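Phosphatidylserine synthase (Haemophilus influenzae, PDB 3HSI) is a bacterial enzyme of the phospholipase D superfamily, whose chain carries a phospholipase D active-site motif and a PLD-like domain. Local coordinates at residues Q269-L274 with D371-L376. Residues are numbered along the deposited sequence; the frame is centred on the assembly and turned at random.
Sequences QVQKKL and DDRYIL
The carboxylate of Asp371 takes up three successive backbone N-H groups, Gln271 to Lys273, where the loop after helix 258-268 runs into strand 273-277. Its CG lies beside its own backbone N (chi1 -53°), which aims both oxygens at that loop and strand start. Asp371 OD2 accepts from Gln271 N at 2.9 Å, through the syn lone pair. Asp371 OD1 accepts from Lys272 N at 2.8 Å, and this donor comes from above the carboxylate plane. Asp371 OD1 also accepts from Lys273 N at 2.9 Å, nearly along the C-O axis. The backbone answers in the other direction: Asp371 N donates to Lys273 O at 2.8 Å, almost in line with the C=O.

This last bond is an antiparallel backbone link at the end of the pairing of strand 273-277 with strand 367-370, both inner strands of the mixed sheet of the PLD-like domain. Asp371 to Arg373 link strand 367-370 to strand 374-378, and Arg373 and Tyr374 both face Val370 in a classic beta bulge.

Arg373 meets the carboxylate on the anti side of OD2. Its chain runs extended and then bends at chi3 (81°). Arg373 NH1 thereby reaches the anti lone pair of Asp371 OD2 in a short salt bridge of 2.5 Å. OD2 lies in the guanidinium plane, and the N-H points straight at it (175°). Each carboxylate oxygen thus has two donors, and the arginine would be expected to keep the acid ionised. The second terminal nitrogen, Arg373 NH2, makes a weak, bent bond to Gln269 O at 2.8 Å. Gln271 O turns to Lys299 NZ, outside the contact.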
# COMPACT_ATOMS: atom_id res chain seq x y z
N GLN C 269 0.32 -17.55 22.36
CA GLN C 269 -0.23 -18.25 23.52
C GLN C 269 -0.42 -19.74 23.32
O GLN C 269 -1.11 -20.37 24.11
CB GLN C 269 -1.58 -17.63 23.94
CG GLN C 269 -1.40 -16.37 24.80
CD GLN C 269 -0.82 -16.73 26.15
OE1 GLN C 269 -1.41 -17.49 26.91
NE2 GLN C 269 0.36 -16.17 26.47
N VAL C 270 0.17 -20.30 22.27
CA VAL C 270 0.21 -21.74 22.09
C VAL C 270 0.98 -22.43 23.23
O VAL C 270 2.13 -22.08 23.52
CB VAL C 270 0.84 -22.10 20.74
CG1 VAL C 270 1.01 -23.64 20.57
CG2 VAL C 270 -0.01 -21.52 19.62
N GLN C 271 0.35 -23.41 23.88
CA GLN C 271 1.02 -24.13 24.95
C GLN C 271 1.64 -25.44 24.45
O GLN C 271 2.69 -25.85 24.94
CB GLN C 271 0.05 -24.41 26.10
CG GLN C 271 -0.55 -23.16 26.74
CD GLN C 271 0.50 -22.22 27.29
OE1 GLN C 271 0.84 -21.21 26.66
NE2 GLN C 271 1.01 -22.52 28.48
N LYS C 272 0.97 -26.08 23.48
CA LYS C 272 1.34 -27.40 22.99
C LYS C 272 1.41 -27.50 21.47
O LYS C 272 2.43 -27.92 20.92
CB LYS C 272 0.35 -28.46 23.51
CG LYS C 272 0.54 -28.80 24.97
CD LYS C 272 -0.44 -29.85 25.42
CE LYS C 272 -0.09 -30.33 26.81
NZ LYS C 272 0.86 -31.48 26.83
N LYS C 273 0.31 -27.16 20.79
CA LYS C 273 0.22 -27.37 19.34
C LYS C 273 -0.57 -26.27 18.66
O LYS C 273 -1.58 -25.79 19.18
CB LYS C 273 -0.35 -28.78 18.99
CG LYS C 273 -0.51 -29.00 17.48
CD LYS C 273 -0.15 -30.41 16.98
CE LYS C 273 -1.01 -30.82 15.78
NZ LYS C 273 -2.38 -31.29 16.29
N LEU C 274 -0.07 -25.86 17.50
CA LEU C 274 -0.73 -24.88 16.64
C LEU C 274 -1.01 -25.57 15.34
O LEU C 274 -0.12 -26.17 14.77
CB LEU C 274 0.22 -23.71 16.37
CG LEU C 274 -0.23 -22.65 15.37
CD1 LEU C 274 -1.52 -22.01 15.87
CD2 LEU C 274 0.91 -21.56 15.21
N ASP C 371 -4.00 -25.39 20.54
CA ASP C 371 -4.17 -26.50 21.50
C ASP C 371 -5.59 -27.08 21.32
O ASP C 371 -6.02 -27.28 20.18
CB ASP C 371 -3.88 -26.02 22.93
CG ASP C 371 -2.51 -25.32 23.07
OD1 ASP C 371 -1.56 -25.66 22.35
OD2 ASP C 371 -2.39 -24.39 23.88
N ASP C 372 -6.34 -27.28 22.40
CA ASP C 372 -7.74 -27.74 22.32
C ASP C 372 -8.70 -26.67 22.83
O ASP C 372 -9.83 -26.97 23.23
CB ASP C 372 -7.92 -29.06 23.10
CG ASP C 372 -7.24 -29.01 24.48
OD1 ASP C 372 -6.63 -27.94 24.83
OD2 ASP C 372 -7.30 -30.03 25.21
N ARG C 373 -8.25 -25.42 22.77
CA ARG C 373 -8.82 -24.33 23.55
C ARG C 373 -9.44 -23.22 22.66
O ARG C 373 -10.52 -22.70 22.98
CB ARG C 373 -7.67 -23.77 24.40
CG ARG C 373 -7.98 -22.71 25.44
CD ARG C 373 -6.78 -22.56 26.46
NE ARG C 373 -5.68 -21.73 25.93
CZ ARG C 373 -4.61 -22.21 25.26
NH1 ARG C 373 -4.48 -23.51 25.03
NH2 ARG C 373 -3.65 -21.39 24.83
N TYR C 374 -8.78 -22.88 21.55
CA TYR C 374 -9.30 -21.91 20.58
C TYR C 374 -9.36 -22.44 19.17
O TYR C 374 -8.44 -23.15 18.73
CB TYR C 374 -8.41 -20.68 20.53
CG TYR C 374 -8.28 -19.95 21.84
CD1 TYR C 374 -9.26 -19.04 22.25
CD2 TYR C 374 -7.17 -20.14 22.64
CE1 TYR C 374 -9.15 -18.34 23.42
CE2 TYR C 374 -7.04 -19.46 23.84
CZ TYR C 374 -8.03 -18.55 24.21
OH TYR C 374 -7.92 -17.86 25.38
N ILE C 375 -10.40 -22.03 18.45
CA ILE C 375 -10.68 -22.39 17.06
C ILE C 375 -11.16 -21.09 16.40
O ILE C 375 -12.25 -20.60 16.68
CB ILE C 375 -11.85 -23.47 16.96
CG1 ILE C 375 -11.50 -24.74 17.73
CG2 ILE C 375 -12.13 -23.88 15.51
CD1 ILE C 375 -12.28 -24.92 19.02
N LEU C 376 -10.32 -20.54 15.53
CA LEU C 376 -10.65 -19.33 14.81
C LEU C 376 -11.19 -19.65 13.42
O LEU C 376 -10.47 -20.24 12.58
CB LEU C 376 -9.41 -18.46 14.66
CG LEU C 376 -9.62 -17.15 13.89
CD1 LEU C 376 -10.66 -16.30 14.61
CD2 LEU C 376 -8.29 -16.36 13.71